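Local coordinates for protein EvdMO1 (Micromonospora carbonacea, PDB 5T39) that probably transfers methyl groups from S-adenosylmethionine during everninomicin biosynthesis, through the methyltransferase domain of a fused methyltransferase-oxidase enzyme, at residues 75-80 / 143-148; 175-180 / 245-250; 33-38 / 47-52; 194-199 / 210-215. All coordinates share one frame; numbering follows the deposited sequence. Where two conformers were deposited one is given.

Contact 1: residues 75-80 / 143-148; sequences GATRIL and RFDAVL
Leu80 CG is trans to its N (chi1 177°) and the Phe144 ring turns to the side of its own N (chi1 -60°), which sets one face of the ring against Leu80 CB. The ring lies at the entry to strand 146-150, beside the parallel strand 78-82 in the central sheet of the Rossmann-like fold. Leu80 CB stands over the middle of the Phe144 ring, 3.6 Å from the centroid, in a CH-pi contact. The aliphatic part of Arg78 runs past the same ring. In the conformer described, one of two, its NE passes obliquely 3.5 Å from Phe144 CE1, and NH1 is bonded to Ser100 OG. Leu80 and Val147 form a parallel bridge. Leu80 bonds to the two residues flanking Val147: its N to Ala146 O, and its O from Leu148 N at 2.8 Å. Helix 62-72 packs on one face of the sheet through Phe69, which touches Ile79 and Ala146. Val169 of helix 159-169 packs on the other face, against Leu80, Phe144 and Val147. Ahead of the strands, Asp145 holds the turn that leads into 78-80. Its N bonds to Arg78 O. Its carboxylate oxygen OD2 takes two backbone bonds in return, from Thr77 N at 2.8 Å, above the carboxylate plane, and from Arg78 N at 3.0 Å, on the anti side.

Contact 2: residues 175-180 / 245-250; sequences LSTHYW and CDIVVV
Cys245 presses its CB onto one face of the Tyr179 ring, 3.4 Å from the centroid. Its SG lies obliquely beside the same ring, 3.5 Å from Tyr179 CE2. The ring leans across the neighbouring strand because Tyr179 CG sits between its own N and carbonyl carbon (chi1 69°). Ile247 meets the ring edge, with CG2 3.9 Å from Tyr179 CD1. That methyl also lies against Thr177 CG2, so it fills the notch between the two residues. Further along, Leu175 CB rests on Val249 CG2. Leu221 and Phe222 of helix 218-228 cover Ile247 on this face. The other face is more polar. Val248 CG2 lies against Ser176 OG at 3.7 Å. His178 ND1 bonds to Cys245 O at 3.2 Å and more weakly to Asp246 OD1, both near the ring plane. Tyr179 N reaches Cys245 O from the opposite side of its carbonyl plane. Asp246 also has a salt bridge to Arg239. Strand 244-252 runs antiparallel between 172-180 and 232-239, giving order 3-2-1-4-5-7-6 with the reversed seventh strand of class I methyltransferases.

Contact 3: residues 33-38 / 47-52; sequences ELEPWV and RYAEGS
Glu35 is the first residue of 33-38 to meet 47-52, and it does so largely through water. Its OE2 accepts from two waters. One water also donates to Glu50 O and accepts from Trp37 N at 2.9 Å. The other accepts from Glu50 N. The carboxylate therefore gathers both backbone groups of Glu50 without touching them directly. The peptide bond before Pro36 is cis and turns the chain between Glu35 and Trp37. Trp37 makes the main apolar contact. Its CG lies beside its N (chi1 -68°), and the indole reaches Ala49, with CD1 3.4 Å from Ala49 CB. The methyl approaches the ring obliquely. Trp37 NE1 is satisfied elsewhere, by Ala31 O. Val38 then gives the direct polar link. Its O accepts from Ser52 N at 2.8 Å, a fairly straight bond at the hydrogen (165°), although the donor stands above the carbonyl plane. Gly51 CA passes 3.2 Å from the same oxygen, so the two chains are close here. Ser52 OG turns to Glu203. Tyr48 and Ala49 both face Phe41 in a classic beta bulge on the small hairpin of strands 41-43 and 46-49. Trp37 packs on Phe116 and Val117 of helix 108-121, while Tyr48 lies on helix 24-33, so the contact joins the loop after that helix to the end of the hairpin strand and the chain that follows it.

Contact 4: residues 194-199 / 210-215; sequences VKHVRE and SVDVRW
Strands 194-198 and 212-215 run antiparallel, with axes 159° apart, and paired backbone bonds join Lys195 to Trp215 and Val197 to Val213. His196 and Arg214 form a non-hydrogen-bonded pair, and their side chains stack. The guanidinium lies flat on the imidazole, with centres 3.9 Å apart and planes at 22°. Arg214 NH1 is bonded to Arg157 O, which helps fix the group over the ring. At the ring edge, His196 NE2 donates to Asp212 OD1 at 2.7 Å in a nearly straight bond. The bond uses the anti lone pair of the carboxylate oxygen. On the other face Val197 CG2 touches Val213 CG2 at 3.7 Å. Where 192-198 ends and 212-216 begins, Arg198 bends at chi2 (72°) and lays its guanidinium over Val211, with NH1 3.4 Å from Val211 CG2. Glu199 N bonds to Val211 O, and one water donates to that oxygen and to Glu199 O. Glu199 OE2 lies 3.6 Å from Val213 CG1 and is held by His155 and Gly208. These two strands belong to a small three-stranded antiparallel sheet, with strand 187-189 on the far side of 192-198, an addition beside the Rossmann-like core.

How the contacts relate
Contacts 1 and 2 belong to the same seven-stranded sheet, where strands 146-150 and 172-180 are neighbours. Contact 1 is a parallel pairing and contact 2 an antiparallel one. Contact 2 is buried, contact 1 partly so, and both rely on backbone ladders and aromatic packing. Contact 4 is a surface strand pair in a separate three-stranded sheet, with charged and stacked side chains. It is nested in the loop closed by contact 2 and touches it: Trp215 packs on His178, and Lys195 makes a cation-pi contact with Trp180. Contact 3 stands apart, about 28 Å between centres from contacts 2 and 4. It is partly buried and has no strand pairing; one backbone bond, two bridging waters and a Trp37-Ala49 contact hold it.

Contact 1: residues 75-80 / 143-148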
loop_
_atom_site.group_PDB
_atom_site.type_symbol
_atom_site.label_atom_id
_atom_site.label_comp_id
_atom_site.label_asym_id
_atom_site.label_seq_id
_atom_site.Cartn_x
_atom_site.Cartn_y
_atom_site.Cartn_z
ATOM N N GLY A 75 10.575 5.549 -15.615
ATOM C CA GLY A 75 11.862 6.017 -15.155
ATOM C C GLY A 75 12.097 5.900 -13.669
ATOM O O GLY A 75 13.148 6.323 -13.188
ATOM N N ALA A 76 11.165 5.331 -12.907
ATOM C CA ALA A 76 11.290 5.342 -11.454
ATOM C C ALA A 76 12.471 4.512 -10.972
ATOM O O ALA A 76 12.609 3.328 -11.311
ATOM C CB ALA A 76 10.018 4.811 -10.809
ATOM N N THR A 77 13.309 5.132 -10.146
ATOM C CA THR A 77 14.422 4.449 -9.502
ATOM C C THR A 77 14.353 4.484 -7.987
ATOM O O THR A 77 15.126 3.777 -7.340
ATOM C CB THR A 77 15.778 5.042 -9.932
ATOM O OG1 THR A 77 15.869 6.403 -9.503
ATOM C CG2 THR A 77 15.983 4.938 -11.444
ATOM N N ARG A 78 13.498 5.306 -7.399
ATOM C CA ARG A 78 13.340 5.389 -5.955
ATOM C C ARG A 78 11.842 5.465 -5.679
ATOM O O ARG A 78 11.213 6.445 -6.084
ATOM C CB ARG A 78 14.062 6.649 -5.466
ATOM C CG ARG A 78 14.001 6.945 -3.985
ATOM C CD ARG A 78 14.853 6.020 -3.167
ATOM N NE ARG A 78 14.687 6.255 -1.737
ATOM C CZ ARG A 78 14.911 5.327 -0.817
ATOM N NH1 ARG A 78 15.294 4.119 -1.197
ATOM N NH2 ARG A 78 14.725 5.588 0.467
ATOM N N ILE A 79 11.283 4.454 -5.012
ATOM C CA ILE A 79 9.846 4.304 -4.832
ATOM C C ILE A 79 9.523 4.239 -3.352
ATOM O O ILE A 79 10.241 3.592 -2.585
ATOM C CB ILE A 79 9.366 3.000 -5.522
ATOM C CG1 ILE A 79 9.630 3.046 -7.029
ATOM C CG2 ILE A 79 7.873 2.756 -5.273
ATOM C CD1 ILE A 79 9.398 1.723 -7.714
ATOM N N LEU A 80 8.410 4.855 -2.968
ATOM C CA LEU A 80 7.859 4.755 -1.624
ATOM C C LEU A 80 6.588 3.923 -1.699
ATOM O O LEU A 80 5.683 4.267 -2.467
ATOM C CB LEU A 80 7.532 6.151 -1.081
ATOM C CG LEU A 80 6.880 6.210 0.298
ATOM C CD1 LEU A 80 7.804 5.634 1.358
ATOM C CD2 LEU A 80 6.508 7.645 0.631
ATOM N N ARG A 143 12.959 12.350 -1.419
ATOM C CA ARG A 143 12.176 12.454 -2.638
ATOM C C ARG A 143 12.071 11.088 -3.297
ATOM O O ARG A 143 13.026 10.303 -3.279
ATOM C CB ARG A 143 12.836 13.425 -3.619
ATOM C CG ARG A 143 12.012 13.709 -4.871
ATOM C CD ARG A 143 12.620 14.852 -5.678
ATOM N NE ARG A 143 11.767 15.246 -6.796
ATOM C CZ ARG A 143 11.786 14.692 -7.997
ATOM N NH1 ARG A 143 12.628 13.716 -8.273
ATOM N NH2 ARG A 143 10.959 15.116 -8.935
ATOM N N PHE A 144 10.930 10.836 -3.920
ATOM C CA PHE A 144 10.665 9.594 -4.621
ATOM C C PHE A 144 10.133 9.903 -6.010
ATOM O O PHE A 144 9.421 10.887 -6.217
ATOM C CB PHE A 144 9.644 8.744 -3.860
ATOM C CG PHE A 144 10.107 8.394 -2.487
ATOM C CD1 PHE A 144 10.811 7.235 -2.256
ATOM C CD2 PHE A 144 9.891 9.258 -1.425
ATOM C CE1 PHE A 144 11.290 6.929 -0.989
ATOM C CE2 PHE A 144 10.363 8.968 -0.175
ATOM C CZ PHE A 144 11.059 7.802 0.050
ATOM N N ASP A 145 10.447 9.030 -6.950
ATOM C CA ASP A 145 9.886 9.168 -8.282
ATOM C C ASP A 145 8.385 8.906 -8.286
ATOM O O ASP A 145 7.650 9.488 -9.094
ATOM C CB ASP A 145 10.592 8.208 -9.220
ATOM C CG ASP A 145 12.059 8.535 -9.363
ATOM O OD1 ASP A 145 12.366 9.669 -9.751
ATOM O OD2 ASP A 145 12.910 7.672 -9.080
ATOM N N ALA A 146 7.912 8.015 -7.423
ATOM C CA ALA A 146 6.498 7.711 -7.358
ATOM C C ALA A 146 6.220 7.000 -6.043
ATOM O O ALA A 146 7.113 6.412 -5.415
ATOM C CB ALA A 146 6.048 6.861 -8.551
ATOM N N VAL A 147 4.959 7.069 -5.645
ATOM C CA VAL A 147 4.434 6.469 -4.427
ATOM C C VAL A 147 3.402 5.421 -4.813
ATOM O O VAL A 147 2.502 5.701 -5.613
ATOM C CB VAL A 147 3.771 7.536 -3.534
ATOM C CG1 VAL A 147 3.143 6.924 -2.302
ATOM C CG2 VAL A 147 4.771 8.606 -3.162
ATOM N N LEU A 148 3.523 4.222 -4.249
ATOM C CA LEU A 148 2.491 3.203 -4.353
ATOM C C LEU A 148 1.632 3.295 -3.104
ATOM O O LEU A 148 2.149 3.203 -1.984
ATOM C CB LEU A 148 3.100 1.804 -4.488
ATOM C CG LEU A 148 2.090 0.647 -4.503
ATOM C CD1 LEU A 148 1.100 0.786 -5.647
ATOM C CD2 LEU A 148 2.807 -0.688 -4.593
#

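Contact 2: residues 175-180 / 245-250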
loop_
_atom_site.group_PDB
_atom_site.type_symbol
_atom_site.label_atom_id
_atom_site.label_comp_id
_atom_site.label_asym_id
_atom_site.label_seq_id
_atom_site.Cartn_x
_atom_site.Cartn_y
_atom_site.Cartn_z
ATOM N N LEU A 175 -2.604 4.854 -7.032
ATOM C CA LEU A 175 -3.572 4.784 -5.946
ATOM C C LEU A 175 -4.617 3.730 -6.275
ATOM O O LEU A 175 -5.322 3.848 -7.277
ATOM C CB LEU A 175 -4.247 6.146 -5.774
ATOM C CG LEU A 175 -5.359 6.199 -4.725
ATOM C CD1 LEU A 175 -4.773 6.006 -3.332
ATOM C CD2 LEU A 175 -6.115 7.510 -4.831
ATOM N N SER A 176 -4.749 2.726 -5.414
ATOM C CA SER A 176 -5.810 1.734 -5.526
ATOM C C SER A 176 -6.613 1.818 -4.239
ATOM O O SER A 176 -6.047 1.667 -3.150
ATOM C CB SER A 176 -5.208 0.346 -5.714
ATOM O OG SER A 176 -6.211 -0.645 -5.791
ATOM N N THR A 177 -7.908 2.119 -4.356
ATOM C CA THR A 177 -8.718 2.358 -3.175
ATOM C C THR A 177 -10.181 2.066 -3.458
ATOM O O THR A 177 -10.638 2.104 -4.600
ATOM C CB THR A 177 -8.561 3.814 -2.695
ATOM O OG1 THR A 177 -9.194 3.976 -1.422
ATOM C CG2 THR A 177 -9.107 4.820 -3.693
ATOM N N HIS A 178 -10.917 1.826 -2.380
ATOM C CA HIS A 178 -12.360 1.957 -2.429
ATOM C C HIS A 178 -12.775 3.412 -2.229
ATOM O O HIS A 178 -12.045 4.232 -1.666
ATOM C CB HIS A 178 -13.014 1.153 -1.316
ATOM C CG HIS A 178 -12.769 -0.315 -1.403
ATOM N ND1 HIS A 178 -13.144 -1.070 -2.491
ATOM C CD2 HIS A 178 -12.214 -1.176 -0.518
ATOM C CE1 HIS A 178 -12.812 -2.332 -2.282
ATOM N NE2 HIS A 178 -12.250 -2.425 -1.090
ATOM N N TYR A 179 -13.990 3.709 -2.680
ATOM C CA TYR A 179 -14.672 4.949 -2.353
ATOM C C TYR A 179 -16.149 4.600 -2.212
ATOM O O TYR A 179 -16.578 3.501 -2.568
ATOM C CB TYR A 179 -14.381 6.082 -3.363
ATOM C CG TYR A 179 -14.981 5.876 -4.728
ATOM C CD1 TYR A 179 -14.262 5.283 -5.763
ATOM C CD2 TYR A 179 -16.285 6.277 -4.985
ATOM C CE1 TYR A 179 -14.836 5.096 -7.013
ATOM C CE2 TYR A 179 -16.858 6.094 -6.219
ATOM C CZ TYR A 179 -16.142 5.498 -7.229
ATOM O OH TYR A 179 -16.757 5.310 -8.450
ATOM N N TRP A 180 -16.925 5.527 -1.668
ATOM C CA TRP A 180 -18.333 5.288 -1.382
ATOM C C TRP A 180 -19.177 5.847 -2.517
ATOM O O TRP A 180 -18.965 6.982 -2.950
ATOM C CB TRP A 180 -18.709 5.946 -0.059
ATOM C CG TRP A 180 -20.088 5.622 0.388
ATOM C CD1 TRP A 180 -21.132 6.488 0.483
ATOM C CD2 TRP A 180 -20.594 4.337 0.795
ATOM N NE1 TRP A 180 -22.250 5.835 0.929
ATOM C CE2 TRP A 180 -21.952 4.513 1.125
ATOM C CE3 TRP A 180 -20.033 3.061 0.914
ATOM C CZ2 TRP A 180 -22.758 3.464 1.574
ATOM C CZ3 TRP A 180 -20.839 2.017 1.364
ATOM C CH2 TRP A 180 -22.187 2.229 1.683
ATOM N N CYS A 245 -17.374 1.101 -4.033
ATOM C CA CYS A 245 -16.792 1.234 -5.359
ATOM C C CYS A 245 -15.297 0.959 -5.267
ATOM O O CYS A 245 -14.690 1.112 -4.204
ATOM C CB CYS A 245 -17.006 2.648 -5.895
ATOM S SG CYS A 245 -18.743 3.100 -6.102
ATOM N N ASP A 246 -14.703 0.588 -6.406
ATOM C CA ASP A 246 -13.277 0.304 -6.507
ATOM C C ASP A 246 -12.679 1.183 -7.595
ATOM O O ASP A 246 -13.288 1.354 -8.654
ATOM C CB ASP A 246 -13.019 -1.151 -6.943
ATOM C CG ASP A 246 -13.735 -2.182 -6.097
ATOM O OD1 ASP A 246 -14.171 -1.890 -4.967
ATOM O OD2 ASP A 246 -13.851 -3.319 -6.592
ATOM N N ILE A 247 -11.475 1.704 -7.374
ATOM C CA ILE A 247 -10.816 2.494 -8.406
ATOM C C ILE A 247 -9.306 2.332 -8.285
ATOM O O ILE A 247 -8.748 2.191 -7.186
ATOM C CB ILE A 247 -11.275 3.974 -8.364
ATOM C CG1 ILE A 247 -10.989 4.687 -9.691
ATOM C CG2 ILE A 247 -10.649 4.712 -7.183
ATOM C CD1 ILE A 247 -11.606 6.076 -9.766
ATOM N N VAL A 248 -8.645 2.363 -9.439
ATOM C CA VAL A 248 -7.196 2.459 -9.535
ATOM C C VAL A 248 -6.902 3.650 -10.426
ATOM O O VAL A 248 -7.371 3.702 -11.568
ATOM C CB VAL A 248 -6.560 1.181 -10.109
ATOM C CG1 VAL A 248 -5.046 1.319 -10.135
ATOM C CG2 VAL A 248 -6.978 -0.057 -9.317
ATOM N N VAL A 249 -6.128 4.596 -9.914
ATOM C CA VAL A 249 -5.774 5.780 -10.677
ATOM C C VAL A 249 -4.286 6.030 -10.557
ATOM O O VAL A 249 -3.637 5.655 -9.572
ATOM C CB VAL A 249 -6.529 7.056 -10.258
ATOM C CG1 VAL A 249 -8.013 6.838 -10.270
ATOM C CG2 VAL A 249 -6.086 7.562 -8.913
ATOM N N VAL A 250 -3.754 6.694 -11.570
ATOM C CA VAL A 250 -2.426 7.268 -11.534
ATOM C C VAL A 250 -2.591 8.775 -11.451
ATOM O O VAL A 250 -3.230 9.383 -12.315
ATOM C CB VAL A 250 -1.617 6.885 -12.780
ATOM C CG1 VAL A 250 -0.248 7.530 -12.722
ATOM C CG2 VAL A 250 -1.513 5.376 -12.915
HETATM O O HOH W 1 -9.288 -0.932 -6.639
#

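Contact 3: residues 33-38 / 47-52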
loop_
_atom_site.group_PDB
_atom_site.type_symbol
_atom_site.label_atom_id
_atom_site.label_comp_id
_atom_site.label_asym_id
_atom_site.label_seq_id
_atom_site.Cartn_x
_atom_site.Cartn_y
_atom_site.Cartn_z
ATOM N N GLU A 33 6.773 -19.566 13.047
ATOM C CA GLU A 33 6.758 -18.616 14.152
ATOM C C GLU A 33 5.982 -17.361 13.799
ATOM O O GLU A 33 5.362 -16.756 14.674
ATOM C CB GLU A 33 8.191 -18.262 14.527
ATOM C CG GLU A 33 8.318 -17.374 15.742
ATOM C CD GLU A 33 9.766 -17.238 16.148
ATOM O OE1 GLU A 33 10.579 -16.838 15.294
ATOM O OE2 GLU A 33 10.109 -17.573 17.302
ATOM N N LEU A 34 5.983 -16.973 12.525
ATOM C CA LEU A 34 5.320 -15.759 12.062
ATOM C C LEU A 34 3.825 -15.940 11.798
ATOM O O LEU A 34 3.141 -14.949 11.528
ATOM C CB LEU A 34 6.033 -15.250 10.807
ATOM C CG LEU A 34 7.438 -14.692 11.041
ATOM C CD1 LEU A 34 8.179 -14.598 9.714
ATOM C CD2 LEU A 34 7.391 -13.338 11.723
ATOM N N GLU A 35 3.296 -17.158 11.886
ATOM C CA GLU A 35 1.864 -17.349 11.679
ATOM C C GLU A 35 1.077 -16.601 12.752
ATOM O O GLU A 35 1.521 -16.505 13.900
ATOM C CB GLU A 35 1.505 -18.832 11.716
ATOM C CG GLU A 35 2.133 -19.622 10.574
ATOM C CD GLU A 35 1.439 -20.931 10.264
ATOM O OE1 GLU A 35 2.070 -21.986 10.497
ATOM O OE2 GLU A 35 0.306 -20.914 9.732
ATOM N N PRO A 36 -0.127 -16.107 12.432
ATOM C CA PRO A 36 -0.839 -16.298 11.163
ATOM C C PRO A 36 -0.453 -15.277 10.096
ATOM O O PRO A 36 -0.394 -14.069 10.364
ATOM C CB PRO A 36 -2.306 -16.104 11.558
ATOM C CG PRO A 36 -2.244 -15.128 12.703
ATOM C CD PRO A 36 -0.996 -15.511 13.463
ATOM N N TRP A 37 -0.245 -15.771 8.882
ATOM C CA TRP A 37 -0.040 -14.925 7.721
ATOM C C TRP A 37 -1.371 -14.492 7.122
ATOM O O TRP A 37 -2.391 -15.180 7.235
ATOM C CB TRP A 37 0.744 -15.676 6.643
ATOM C CG TRP A 37 2.180 -15.973 7.007
ATOM C CD1 TRP A 37 2.642 -16.847 7.960
ATOM C CD2 TRP A 37 3.337 -15.401 6.397
ATOM N NE1 TRP A 37 4.015 -16.834 7.982
ATOM C CE2 TRP A 37 4.465 -15.964 7.024
ATOM C CE3 TRP A 37 3.528 -14.476 5.365
ATOM C CZ2 TRP A 37 5.753 -15.608 6.668
ATOM C CZ3 TRP A 37 4.798 -14.139 5.009
ATOM C CH2 TRP A 37 5.899 -14.688 5.662
ATOM N N VAL A 38 -1.333 -13.352 6.435
ATOM C CA VAL A 38 -2.484 -12.838 5.700
ATOM C C VAL A 38 -2.532 -13.416 4.302
ATOM O O VAL A 38 -3.594 -13.817 3.821
ATOM C CB VAL A 38 -2.449 -11.296 5.665
ATOM C CG1 VAL A 38 -3.566 -10.740 4.778
ATOM C CG2 VAL A 38 -2.551 -10.741 7.060
ATOM N N ARG A 47 4.834 -24.803 0.296
ATOM C CA ARG A 47 3.854 -23.927 0.929
ATOM C C ARG A 47 4.046 -24.056 2.428
ATOM O O ARG A 47 3.627 -25.040 3.038
ATOM C CB ARG A 47 2.453 -24.349 0.521
ATOM C CG ARG A 47 1.342 -23.475 1.069
ATOM C CD ARG A 47 1.253 -22.174 0.305
ATOM N NE ARG A 47 -0.002 -21.470 0.548
ATOM C CZ ARG A 47 -0.211 -20.190 0.249
ATOM N NH1 ARG A 47 0.757 -19.463 -0.297
ATOM N NH2 ARG A 47 -1.389 -19.633 0.505
ATOM N N TYR A 48 4.672 -23.055 3.019
ATOM C CA TYR A 48 4.949 -23.098 4.446
ATOM C C TYR A 48 3.758 -22.641 5.275
ATOM O O TYR A 48 3.503 -23.193 6.348
ATOM C CB TYR A 48 6.161 -22.219 4.728
ATOM C CG TYR A 48 7.456 -22.789 4.194
ATOM C CD1 TYR A 48 8.000 -22.365 2.986
ATOM C CD2 TYR A 48 8.129 -23.764 4.901
ATOM C CE1 TYR A 48 9.192 -22.906 2.510
ATOM C CE2 TYR A 48 9.312 -24.297 4.453
ATOM C CZ TYR A 48 9.838 -23.867 3.258
ATOM O OH TYR A 48 11.023 -24.414 2.841
ATOM N N ALA A 49 3.031 -21.630 4.812
ATOM C CA ALA A 49 1.942 -21.053 5.579
ATOM C C ALA A 49 0.835 -20.640 4.635
ATOM O O ALA A 49 1.084 -20.188 3.519
ATOM C CB ALA A 49 2.410 -19.833 6.370
ATOM N N GLU A 50 -0.391 -20.774 5.113
ATOM C CA GLU A 50 -1.577 -20.372 4.383
ATOM C C GLU A 50 -2.006 -18.986 4.837
ATOM O O GLU A 50 -1.712 -18.538 5.950
ATOM C CB GLU A 50 -2.701 -21.388 4.609
ATOM C CG GLU A 50 -2.361 -22.782 4.069
ATOM C CD GLU A 50 -2.448 -22.882 2.561
ATOM O OE1 GLU A 50 -1.964 -23.890 2.010
ATOM O OE2 GLU A 50 -3.007 -21.967 1.927
ATOM N N GLY A 51 -2.715 -18.305 3.947
ATOM C CA GLY A 51 -3.242 -16.989 4.225
ATOM C C GLY A 51 -4.660 -17.044 4.741
ATOM O O GLY A 51 -5.230 -18.108 4.995
ATOM N N SER A 52 -5.235 -15.863 4.895
ATOM C CA SER A 52 -6.516 -15.754 5.561
ATOM C C SER A 52 -7.658 -15.934 4.575
ATOM O O SER A 52 -7.469 -16.091 3.366
ATOM C CB SER A 52 -6.610 -14.420 6.281
ATOM O OG SER A 52 -6.677 -13.402 5.327
HETATM O O HOH W 2 -0.432 -18.595 8.416
HETATM O O HOH W 3 -1.100 -21.893 7.641
#

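Contact 4: residues 194-199 / 210-215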
loop_
_atom_site.group_PDB
_atom_site.type_symbol
_atom_site.label_atom_id
_atom_site.label_comp_id
_atom_site.label_asym_id
_atom_site.label_seq_id
_atom_site.Cartn_x
_atom_site.Cartn_y
_atom_site.Cartn_z
ATOM N N VAL A 194 -17.759 12.746 3.395
ATOM C CA VAL A 194 -17.123 11.603 4.028
ATOM C C VAL A 194 -18.152 10.669 4.640
ATOM O O VAL A 194 -19.140 11.105 5.242
ATOM C CB VAL A 194 -16.089 12.033 5.092
ATOM C CG1 VAL A 194 -14.954 12.775 4.435
ATOM C CG2 VAL A 194 -16.718 12.880 6.193
ATOM N N LYS A 195 -17.877 9.372 4.522
ATOM C CA LYS A 195 -18.567 8.317 5.247
ATOM C C LYS A 195 -17.659 7.939 6.406
ATOM O O LYS A 195 -16.591 7.351 6.204
ATOM C CB LYS A 195 -18.850 7.119 4.338
ATOM C CG LYS A 195 -19.708 6.067 5.022
ATOM C CD LYS A 195 -20.211 4.995 4.088
ATOM C CE LYS A 195 -21.136 4.028 4.817
ATOM N NZ LYS A 195 -22.234 4.723 5.552
ATOM N N HIS A 196 -18.074 8.307 7.615
ATOM C CA HIS A 196 -17.257 8.166 8.814
ATOM C C HIS A 196 -17.742 6.949 9.576
ATOM O O HIS A 196 -18.864 6.940 10.079
ATOM C CB HIS A 196 -17.387 9.424 9.659
ATOM C CG HIS A 196 -16.490 9.460 10.850
ATOM N ND1 HIS A 196 -16.712 10.312 11.908
ATOM C CD2 HIS A 196 -15.362 8.771 11.148
ATOM C CE1 HIS A 196 -15.756 10.151 12.802
ATOM N NE2 HIS A 196 -14.933 9.211 12.375
ATOM N N VAL A 197 -16.910 5.918 9.642
ATOM C CA VAL A 197 -17.323 4.642 10.200
ATOM C C VAL A 197 -16.237 4.060 11.092
ATOM O O VAL A 197 -15.056 4.398 10.995
ATOM C CB VAL A 197 -17.730 3.620 9.118
ATOM C CG1 VAL A 197 -18.914 4.123 8.319
ATOM C CG2 VAL A 197 -16.576 3.310 8.199
ATOM N N ARG A 198 -16.653 3.142 11.952
ATOM C CA ARG A 198 -15.712 2.378 12.752
ATOM C C ARG A 198 -14.872 1.493 11.838
ATOM O O ARG A 198 -15.370 0.953 10.850
ATOM C CB ARG A 198 -16.513 1.496 13.704
ATOM C CG ARG A 198 -15.801 1.090 14.934
ATOM C CD ARG A 198 -15.631 2.237 15.884
ATOM N NE ARG A 198 -15.100 1.731 17.129
ATOM C CZ ARG A 198 -14.710 2.493 18.135
ATOM N NH1 ARG A 198 -14.804 3.811 18.036
ATOM N NH2 ARG A 198 -14.235 1.929 19.237
ATOM N N GLU A 199 -13.590 1.334 12.167
ATOM C CA GLU A 199 -12.716 0.456 11.387
ATOM C C GLU A 199 -13.059 -0.990 11.706
ATOM O O GLU A 199 -12.753 -1.489 12.795
ATOM C CB GLU A 199 -11.252 0.757 11.694
ATOM C CG GLU A 199 -10.223 -0.224 11.092
ATOM C CD GLU A 199 -10.248 -0.319 9.585
ATOM O OE1 GLU A 199 -11.231 -0.824 9.020
ATOM O OE2 GLU A 199 -9.274 0.108 8.944
ATOM N N SER A 210 -6.303 3.698 13.730
ATOM C CA SER A 210 -7.282 4.446 14.504
ATOM C C SER A 210 -8.550 3.610 14.662
ATOM O O SER A 210 -8.764 2.636 13.947
ATOM C CB SER A 210 -7.615 5.775 13.814
ATOM O OG SER A 210 -6.503 6.658 13.754
ATOM N N VAL A 211 -9.416 4.012 15.596
ATOM C CA VAL A 211 -10.658 3.269 15.790
ATOM C C VAL A 211 -11.612 3.470 14.625
ATOM O O VAL A 211 -12.530 2.663 14.435
ATOM C CB VAL A 211 -11.355 3.642 17.120
ATOM C CG1 VAL A 211 -10.477 3.285 18.310
ATOM C CG2 VAL A 211 -11.751 5.121 17.144
ATOM N N ASP A 212 -11.420 4.546 13.857
ATOM C CA ASP A 212 -12.335 4.978 12.817
ATOM C C ASP A 212 -11.579 5.224 11.518
ATOM O O ASP A 212 -10.343 5.323 11.488
ATOM C CB ASP A 212 -13.097 6.251 13.239
ATOM C CG ASP A 212 -12.189 7.400 13.703
ATOM O OD1 ASP A 212 -12.632 8.571 13.577
ATOM O OD2 ASP A 212 -11.079 7.166 14.225
ATOM N N VAL A 213 -12.354 5.305 10.435
ATOM C CA VAL A 213 -11.859 5.657 9.112
ATOM C C VAL A 213 -12.877 6.583 8.460
ATOM O O VAL A 213 -14.030 6.664 8.879
ATOM C CB VAL A 213 -11.631 4.412 8.217
ATOM C CG1 VAL A 213 -10.637 3.479 8.846
ATOM C CG2 VAL A 213 -12.935 3.675 7.922
ATOM N N ARG A 214 -12.446 7.264 7.396
ATOM C CA ARG A 214 -13.375 8.010 6.557
ATOM C C ARG A 214 -13.182 7.605 5.110
ATOM O O ARG A 214 -12.067 7.675 4.585
ATOM C CB ARG A 214 -13.205 9.520 6.689
ATOM C CG ARG A 214 -13.641 10.032 8.033
ATOM C CD ARG A 214 -13.559 11.539 8.121
ATOM N NE ARG A 214 -13.996 12.068 9.411
ATOM C CZ ARG A 214 -13.224 12.174 10.478
ATOM N NH1 ARG A 214 -11.974 11.757 10.450
ATOM N NH2 ARG A 214 -13.719 12.674 11.602
ATOM N N TRP A 215 -14.263 7.181 4.477
ATOM C CA TRP A 215 -14.291 6.972 3.041
ATOM C C TRP A 215 -14.778 8.250 2.374
ATOM O O TRP A 215 -15.543 9.013 2.956
ATOM C CB TRP A 215 -15.241 5.834 2.670
ATOM C CG TRP A 215 -14.826 4.455 3.060
ATOM C CD1 TRP A 215 -14.147 4.062 4.173
ATOM C CD2 TRP A 215 -15.097 3.268 2.317
ATOM N NE1 TRP A 215 -13.980 2.694 4.167
ATOM C CE2 TRP A 215 -14.556 2.187 3.034
ATOM C CE3 TRP A 215 -15.752 3.016 1.113
ATOM C CZ2 TRP A 215 -14.643 0.873 2.578
ATOM C CZ3 TRP A 215 -15.849 1.723 0.672
ATOM C CH2 TRP A 215 -15.297 0.664 1.400
HETATM O O HOH W 4 -12.355 0.033 15.487
#